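Side-chain contacts in putative cytochrome P450 154A1 (Streptomyces coelicolor, PDB 1ODO), which is a haem protein of the cytochrome P450 family, and in this structure holds both its haem and 4-phenyl-1H-imidazole: residues 208-211 with 212-216; 191-194 with 195-199; 321-325 with 326-330; 255-258 with 259-263. All blocks are in the same frame, centred on the assembly; numbering follows the deposited sequence.

All four contacts are local, within one stretch of chain, and each is partly buried. Contacts 1 and 2 lie on the consecutive helices 210-218 and 181-204, which meet where I215 CD1 packs on I199 O at 3.6 Å. Contacts 3 and 4 lie about 21 Å apart between centres, across the chain's centre from them. Contact 2 is mid-helix, with buried leucines, an exposed glutamate, and an aspartate and a tyrosine hydroxyl bonded to another helix. At helix ends, an aspartate caps the start in contact 1, while a threonine hydroxyl binds a last-turn carbonyl in contact 4. Contact 3 is held by the carbonyl and imidazole of one histidine, with a tryptophan edge packed on the helix end.

Contact 1. Residues 208-211 with 212-216; sequences DDMT and SLLIA
D209 caps the start of helix 210-218, its side chain accepting from S212; by its place between the G helix and the long central helix, this is probably the H helix of the P450 fold. With chi1 at 48°, D209 CG sits between its backbone N and carbonyl carbon, and the carboxylate folds over the opening turn. There D209 OD2 takes the N-H of S212 at 2.9 Å, met nearly in line with its C-O bond. The same oxygen accepts from S212 OG at 2.8 Å on its syn side, 31° out of the carboxylate plane, and S212 OG is also met by the N-H of G207. D209 OD1 pairs with K202 of helix 181-204. Aspartate suits the place because its short acid reaches an N-H of the first turn, which has no carbonyl a full turn earlier within the helix, and the helix dipole would probably favour its charge.

M210 bends after CG and runs at about a right angle to L214, with M210 CG 3.8 Å from L214 CD1; the modelled methyl position is doubtful. This apolar chain fills the side facing L156 and M157 of helix 147-157.

T211 divides its branches by polarity: OG1 bonds M157 O, whereas the methyl turns toward I215. The ordinary helical bond from I215 N to T211 O, 3.0 Å long, sets the two one turn apart, and T211 CG2 lies 4.0 Å from I215 CD1.

Contact 2. Residues 191-194 with 195-199; sequences LYEV and LDQLI
L195 fills the tight side of this mid-helix contact, with L191 and Y192 around its branches. L195 CG sits on the carbonyl one turn back, 3.2 Å from L191 O, and L195 CD1 reaches L191 CG at 4.0 Å. The same methyl lies 4.2 Å from Y192 CD2, an apolar ring carbon; the tyrosine hydroxyl is taken by D234. Branched leucines suit this face of helix 181-204, probably the G helix of the P450 fold, where L195 also meets F167 of helix 161-175 (probably F) and L237 and I240 of helix 229-244, the start of the long central helix.

The other side is looser. E193 is exposed, and its extended chain runs alongside that of Q197, carboxylate and amide planes 51° apart. What touches is the aliphatic part: Q197 NE2 comes 3.5 Å from E193 CG. On a further flank D196, its CG beside its own backbone N (chi1 -73°), brings OD2 to 3.2 Å from Y192 O. Both are acceptors, so no attraction is expected; R233 of helix 229-244 pairs with OD2 instead.

Apolar packing therefore joins the leucines turn to turn, while D196 and the hydroxyl of Y192 spend their polarity on a neighbouring helix.

Contact 3. Residues 321-325 with 326-330; sequences AANRH and PDWHE
H325, W328 and P326 carry this helix-like turn, which follows a type I turn from A322 to H325. H325 O accepts twice: from W328 N at 3.0 Å, well above the carbonyl plane, and from H329 N at 3.2 Å, nearly in line with the C=O bond. The ring repeats the grip, since H325 ND1 takes D327 N at 3.2 Å. With CG anti to the backbone N (chi1 -166°), the imidazole leans over the next residue, and P326 CD lies over its face, 3.9 Å from the H325 ring centroid, a CH-pi contact. Proline suits the spot: it has no N-H to satisfy, and its ring offers C-H groups to the imidazole.

W328 turns back toward the helix end, where its ring edge meets a carbonyl, W328 CE3 lying 3.3 Å from A322 O. H329 NE2 is placed over the centre of the indole, and both W328 NE1 and H329 NE2 find partners on E343.

Helix 319-322 and this loop probably correspond to the K' helix and following segment of the P450 fold; N323 O binds R284 of the ExxR motif, and E330 O binds R339, probably the arginine that completes that motif's conserved triad.

Contact 4. Residues 255-258 with 259-263; sequences VHTL and LTRPD
T260 folds back onto H256 at the last turn of helix 247-260, the C-terminal part of the long central helix of the P450 fold. Its CB lies 3.4 Å from H256 O, and the two branches leave from there for different work. OG1, placed between the backbone N and the carbonyl carbon by a chi1 of 55°, donates to H256 O at 2.7 Å, reaching it from 28° off the carbonyl plane. T260 N and L259 N both reach this oxygen only weakly, and the hydroxyl therefore probably supplies its main bond. CG2, the other tip, rests over one face of the imidazole, 3.9 Å from the H256 ring centroid, as a CH-pi contact. Of the ring atoms, H256 CE1 is nearest to T260 CG2, at 3.6 Å. Threonine suits the place because one short side chain supplies a hydroxyl for the carbonyl and a methyl for the ring; the H256 ring also meets that of H398.

At T260 the regular bonding gives way. T257 O receives T260 N at 3.1 Å, from above its carbonyl plane, and R261 N only through a weak bond. R261 leaves helical geometry, and the chain passes through P262 into helix 262-270; T257 OG1 is already committed to Q253 O.

On another flank, V255 packs on L368 and L371 and L259 on F372 of helix 357-374; V255 is buried, L259 only partly. Their branches run side by side, V255 CG1 3.8 Å from L259 CD1.

Contact 1. Residues 208-211 with 212-216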
# COMPACT_ATOMS: atom_id res chain seq x y z
N ASP A 208 -13.16 21.79 6.41
CA ASP A 208 -12.47 22.00 5.14
C ASP A 208 -11.58 20.78 4.96
O ASP A 208 -10.36 20.85 5.16
CB ASP A 208 -11.65 23.29 5.22
CG ASP A 208 -10.91 23.61 3.93
OD1 ASP A 208 -11.26 23.03 2.88
OD2 ASP A 208 -9.98 24.44 3.98
N ASP A 209 -12.20 19.67 4.60
CA ASP A 209 -11.48 18.41 4.40
C ASP A 209 -12.17 17.54 3.35
O ASP A 209 -13.31 17.80 2.96
CB ASP A 209 -11.40 17.67 5.73
CG ASP A 209 -12.73 17.61 6.44
OD1 ASP A 209 -12.87 18.22 7.53
OD2 ASP A 209 -13.66 16.96 5.92
N MET A 210 -11.49 16.48 2.92
CA MET A 210 -12.05 15.58 1.91
C MET A 210 -13.29 14.80 2.35
O MET A 210 -14.14 14.50 1.52
CB MET A 210 -10.98 14.60 1.41
CG MET A 210 -11.47 13.66 0.30
SD MET A 210 -11.81 14.47 -1.29
CE MET A 210 -13.50 14.86 -1.19
N THR A 211 -13.39 14.45 3.63
CA THR A 211 -14.57 13.71 4.06
C THR A 211 -15.80 14.60 3.87
O THR A 211 -16.83 14.15 3.37
CB THR A 211 -14.48 13.28 5.54
OG1 THR A 211 -13.35 12.41 5.72
CG2 THR A 211 -15.74 12.52 5.96
N SER A 212 -15.69 15.87 4.24
CA SER A 212 -16.81 16.79 4.10
C SER A 212 -17.17 17.00 2.63
O SER A 212 -18.35 17.07 2.28
CB SER A 212 -16.48 18.13 4.76
OG SER A 212 -16.26 17.94 6.15
N LEU A 213 -16.17 17.11 1.76
CA LEU A 213 -16.44 17.31 0.34
C LEU A 213 -17.17 16.11 -0.26
O LEU A 213 -18.09 16.27 -1.07
CB LEU A 213 -15.15 17.54 -0.44
CG LEU A 213 -14.53 18.94 -0.43
CD1 LEU A 213 -13.21 18.91 -1.19
CD2 LEU A 213 -15.49 19.95 -1.06
N LEU A 214 -16.77 14.91 0.15
CA LEU A 214 -17.39 13.69 -0.35
C LEU A 214 -18.83 13.61 0.14
O LEU A 214 -19.73 13.24 -0.61
CB LEU A 214 -16.61 12.46 0.11
CG LEU A 214 -15.22 12.33 -0.54
CD1 LEU A 214 -14.41 11.23 0.12
CD2 LEU A 214 -15.39 12.06 -2.03
N ILE A 215 -19.06 13.97 1.40
CA ILE A 215 -20.41 13.94 1.95
C ILE A 215 -21.26 14.91 1.14
O ILE A 215 -22.40 14.61 0.78
CB ILE A 215 -20.40 14.32 3.45
CG1 ILE A 215 -19.76 13.20 4.26
CG2 ILE A 215 -21.83 14.58 3.93
CD1 ILE A 215 -19.56 13.52 5.73
N ALA A 216 -20.70 16.08 0.85
CA ALA A 216 -21.41 17.10 0.09
C ALA A 216 -21.82 16.56 -1.28
O ALA A 216 -22.91 16.83 -1.77
CB ALA A 216 -20.54 18.34 -0.08

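Contact 2. Residues 191-194 with 195-199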
# COMPACT_ATOMS: atom_id res chain seq x y z
N LEU A 191 -15.70 -2.21 10.52
CA LEU A 191 -15.13 -1.08 9.80
C LEU A 191 -16.22 -0.17 9.23
O LEU A 191 -16.14 1.05 9.34
CB LEU A 191 -14.21 -1.58 8.68
CG LEU A 191 -13.50 -0.56 7.79
CD1 LEU A 191 -12.80 0.50 8.62
CD2 LEU A 191 -12.50 -1.30 6.90
N TYR A 192 -17.25 -0.77 8.63
CA TYR A 192 -18.33 0.03 8.07
C TYR A 192 -19.05 0.77 9.19
O TYR A 192 -19.56 1.87 8.99
CB TYR A 192 -19.33 -0.86 7.31
CG TYR A 192 -18.93 -1.09 5.87
CD1 TYR A 192 -18.72 -2.38 5.38
CD2 TYR A 192 -18.75 -0.02 4.99
CE1 TYR A 192 -18.36 -2.60 4.05
CE2 TYR A 192 -18.39 -0.22 3.66
CZ TYR A 192 -18.19 -1.51 3.20
OH TYR A 192 -17.84 -1.72 1.89
N GLU A 193 -19.07 0.16 10.37
CA GLU A 193 -19.72 0.77 11.51
C GLU A 193 -19.01 2.07 11.90
O GLU A 193 -19.65 3.11 12.04
CB GLU A 193 -19.75 -0.20 12.69
CG GLU A 193 -20.41 0.34 13.94
CD GLU A 193 -20.62 -0.74 14.98
OE1 GLU A 193 -19.63 -1.40 15.38
OE2 GLU A 193 -21.78 -0.94 15.41
N VAL A 194 -17.69 2.02 12.08
CA VAL A 194 -16.97 3.23 12.45
C VAL A 194 -16.97 4.24 11.31
O VAL A 194 -16.84 5.44 11.54
CB VAL A 194 -15.50 2.95 12.89
CG1 VAL A 194 -15.50 2.30 14.27
CG2 VAL A 194 -14.80 2.05 11.89
N LEU A 195 -17.11 3.76 10.08
CA LEU A 195 -17.13 4.64 8.92
C LEU A 195 -18.46 5.39 8.93
O LEU A 195 -18.50 6.60 8.71
CB LEU A 195 -16.97 3.85 7.62
CG LEU A 195 -15.55 3.38 7.30
CD1 LEU A 195 -15.56 2.46 6.08
CD2 LEU A 195 -14.65 4.59 7.05
N ASP A 196 -19.55 4.68 9.18
CA ASP A 196 -20.86 5.32 9.21
C ASP A 196 -20.90 6.36 10.32
O ASP A 196 -21.53 7.41 10.17
CB ASP A 196 -21.97 4.28 9.44
CG ASP A 196 -22.22 3.43 8.21
OD1 ASP A 196 -21.92 3.89 7.10
OD2 ASP A 196 -22.72 2.30 8.37
N GLN A 197 -20.23 6.07 11.43
CA GLN A 197 -20.19 6.99 12.56
C GLN A 197 -19.41 8.24 12.18
O GLN A 197 -19.78 9.36 12.57
CB GLN A 197 -19.53 6.31 13.76
CG GLN A 197 -20.43 5.32 14.48
CD GLN A 197 -19.70 4.53 15.54
OE1 GLN A 197 -18.76 5.03 16.17
NE2 GLN A 197 -20.13 3.29 15.76
N LEU A 198 -18.34 8.06 11.42
CA LEU A 198 -17.52 9.19 10.98
C LEU A 198 -18.36 10.09 10.08
O LEU A 198 -18.35 11.31 10.23
CB LEU A 198 -16.29 8.69 10.22
CG LEU A 198 -15.44 9.77 9.54
CD1 LEU A 198 -14.90 10.74 10.58
CD2 LEU A 198 -14.29 9.12 8.78
N ILE A 199 -19.09 9.47 9.16
CA ILE A 199 -19.94 10.20 8.22
C ILE A 199 -20.99 11.01 8.97
O ILE A 199 -21.25 12.17 8.65
CB ILE A 199 -20.63 9.22 7.24
CG1 ILE A 199 -19.57 8.59 6.33
CG2 ILE A 199 -21.70 9.94 6.43
CD1 ILE A 199 -20.08 7.44 5.46

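Contact 3. Residues 321-325 with 326-330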
# COMPACT_ATOMS: atom_id res chain seq x y z
N ALA A 321 7.50 -9.08 -6.98
CA ALA A 321 8.28 -10.01 -7.80
C ALA A 321 8.70 -9.34 -9.10
O ALA A 321 9.82 -9.55 -9.58
CB ALA A 321 7.47 -11.26 -8.09
N ALA A 322 7.80 -8.54 -9.67
CA ALA A 322 8.08 -7.84 -10.92
C ALA A 322 9.19 -6.80 -10.76
O ALA A 322 10.00 -6.62 -11.67
CB ALA A 322 6.81 -7.17 -11.43
N ASN A 323 9.22 -6.13 -9.61
CA ASN A 323 10.24 -5.12 -9.37
C ASN A 323 11.64 -5.72 -9.36
O ASN A 323 12.63 -5.00 -9.49
CB ASN A 323 10.01 -4.41 -8.03
CG ASN A 323 8.87 -3.40 -8.08
OD1 ASN A 323 8.35 -3.08 -9.15
ND2 ASN A 323 8.50 -2.88 -6.92
N ARG A 324 11.72 -7.04 -9.19
CA ARG A 324 13.01 -7.74 -9.16
C ARG A 324 13.24 -8.61 -10.39
O ARG A 324 14.11 -9.48 -10.38
CB ARG A 324 13.10 -8.60 -7.89
CG ARG A 324 13.29 -7.79 -6.60
CD ARG A 324 12.85 -8.60 -5.39
NE ARG A 324 13.11 -7.93 -4.11
CZ ARG A 324 14.09 -8.28 -3.27
NH1 ARG A 324 14.91 -9.27 -3.59
NH2 ARG A 324 14.22 -7.66 -2.11
N HIS A 325 12.46 -8.37 -11.44
CA HIS A 325 12.59 -9.15 -12.68
C HIS A 325 13.96 -8.85 -13.29
O HIS A 325 14.30 -7.69 -13.53
CB HIS A 325 11.46 -8.78 -13.63
CG HIS A 325 11.29 -9.75 -14.77
ND1 HIS A 325 12.17 -9.80 -15.83
CD2 HIS A 325 10.36 -10.70 -15.00
CE1 HIS A 325 11.77 -10.74 -16.67
NE2 HIS A 325 10.68 -11.30 -16.19
N PRO A 326 14.75 -9.90 -13.57
CA PRO A 326 16.09 -9.78 -14.15
C PRO A 326 16.26 -9.09 -15.50
O PRO A 326 17.37 -8.69 -15.85
CB PRO A 326 16.59 -11.23 -14.16
CG PRO A 326 15.33 -12.01 -14.36
CD PRO A 326 14.36 -11.31 -13.43
N ASP A 327 15.18 -8.95 -16.27
CA ASP A 327 15.29 -8.28 -17.56
C ASP A 327 15.00 -6.80 -17.38
O ASP A 327 15.18 -6.00 -18.31
CB ASP A 327 14.34 -8.90 -18.59
CG ASP A 327 15.06 -9.80 -19.59
OD1 ASP A 327 16.02 -10.49 -19.18
OD2 ASP A 327 14.67 -9.82 -20.77
N TRP A 328 14.54 -6.42 -16.19
CA TRP A 328 14.23 -5.02 -15.91
C TRP A 328 15.38 -4.32 -15.21
O TRP A 328 15.82 -3.24 -15.62
CB TRP A 328 12.97 -4.92 -15.04
CG TRP A 328 12.36 -3.54 -15.02
CD1 TRP A 328 12.73 -2.46 -15.79
CD2 TRP A 328 11.23 -3.11 -14.25
NE1 TRP A 328 11.90 -1.39 -15.54
CE2 TRP A 328 10.97 -1.76 -14.60
CE3 TRP A 328 10.42 -3.73 -13.30
CZ2 TRP A 328 9.92 -1.03 -14.03
CZ3 TRP A 328 9.37 -3.00 -12.73
CH2 TRP A 328 9.14 -1.67 -13.10
N HIS A 329 15.87 -4.95 -14.14
CA HIS A 329 16.97 -4.41 -13.35
C HIS A 329 18.09 -5.44 -13.17
O HIS A 329 17.83 -6.59 -12.85
CB HIS A 329 16.46 -4.02 -11.96
CG HIS A 329 15.43 -2.93 -11.98
ND1 HIS A 329 15.75 -1.61 -12.16
CD2 HIS A 329 14.08 -2.98 -11.85
CE1 HIS A 329 14.65 -0.88 -12.14
NE2 HIS A 329 13.62 -1.69 -11.96
N GLU A 330 19.34 -5.03 -13.37
CA GLU A 330 20.44 -5.97 -13.20
C GLU A 330 20.72 -6.06 -11.71
O GLU A 330 20.55 -5.07 -10.98
CB GLU A 330 21.67 -5.51 -13.98
CG GLU A 330 21.50 -5.75 -15.48
CD GLU A 330 22.78 -5.58 -16.26
OE1 GLU A 330 23.77 -6.28 -15.94
OE2 GLU A 330 22.80 -4.76 -17.20

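Contact 4. Residues 255-258 with 259-263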
# COMPACT_ATOMS: atom_id res chain seq x y z
N VAL A 255 13.91 2.36 6.68
CA VAL A 255 14.74 2.45 7.87
C VAL A 255 15.52 1.16 8.09
O VAL A 255 16.73 1.19 8.32
CB VAL A 255 13.89 2.74 9.13
CG1 VAL A 255 14.78 2.72 10.37
CG2 VAL A 255 13.23 4.09 9.00
N HIS A 256 14.83 0.02 8.02
CA HIS A 256 15.48 -1.27 8.22
C HIS A 256 16.64 -1.48 7.25
O HIS A 256 17.68 -2.02 7.63
CB HIS A 256 14.47 -2.41 8.09
CG HIS A 256 15.03 -3.75 8.45
ND1 HIS A 256 15.63 -4.58 7.53
CD2 HIS A 256 15.12 -4.38 9.64
CE1 HIS A 256 16.07 -5.67 8.14
NE2 HIS A 256 15.77 -5.57 9.42
N THR A 257 16.47 -1.06 6.00
CA THR A 257 17.52 -1.22 5.02
C THR A 257 18.73 -0.36 5.39
O THR A 257 19.87 -0.83 5.34
CB THR A 257 17.04 -0.83 3.61
OG1 THR A 257 16.05 -1.77 3.17
CG2 THR A 257 18.19 -0.82 2.62
N LEU A 258 18.48 0.88 5.78
CA LEU A 258 19.57 1.78 6.16
C LEU A 258 20.30 1.32 7.41
O LEU A 258 21.47 1.65 7.60
CB LEU A 258 19.03 3.20 6.37
CG LEU A 258 18.45 3.92 5.15
CD1 LEU A 258 17.67 5.15 5.60
CD2 LEU A 258 19.57 4.31 4.19
N LEU A 259 19.62 0.54 8.25
CA LEU A 259 20.24 0.05 9.48
C LEU A 259 20.96 -1.28 9.28
O LEU A 259 21.76 -1.70 10.12
CB LEU A 259 19.18 -0.11 10.58
CG LEU A 259 18.51 1.19 11.04
CD1 LEU A 259 17.55 0.90 12.18
CD2 LEU A 259 19.58 2.19 11.48
N THR A 260 20.67 -1.95 8.17
CA THR A 260 21.30 -3.23 7.87
C THR A 260 22.27 -3.12 6.70
O THR A 260 23.05 -4.05 6.44
CB THR A 260 20.24 -4.31 7.58
OG1 THR A 260 19.38 -3.87 6.53
CG2 THR A 260 19.40 -4.57 8.83
N ARG A 261 22.22 -1.99 5.99
CA ARG A 261 23.09 -1.73 4.85
C ARG A 261 23.72 -0.36 5.05
O ARG A 261 23.39 0.60 4.36
CB ARG A 261 22.27 -1.73 3.55
CG ARG A 261 21.48 -3.01 3.31
CD ARG A 261 22.39 -4.21 3.10
NE ARG A 261 21.61 -5.45 3.06
CZ ARG A 261 22.12 -6.65 2.78
NH1 ARG A 261 23.41 -6.78 2.51
NH2 ARG A 261 21.33 -7.71 2.77
N PRO A 262 24.65 -0.25 6.01
CA PRO A 262 25.34 1.00 6.32
C PRO A 262 25.93 1.76 5.13
O PRO A 262 26.01 2.98 5.15
CB PRO A 262 26.41 0.57 7.33
CG PRO A 262 26.68 -0.85 6.96
CD PRO A 262 25.28 -1.38 6.72
N ASP A 263 26.34 1.03 4.09
CA ASP A 263 26.91 1.67 2.92
C ASP A 263 25.91 2.61 2.27
O ASP A 263 26.27 3.66 1.73
CB ASP A 263 27.34 0.63 1.88
CG ASP A 263 28.65 -0.05 2.25
OD1 ASP A 263 29.08 -0.94 1.48
OD2 ASP A 263 29.25 0.31 3.29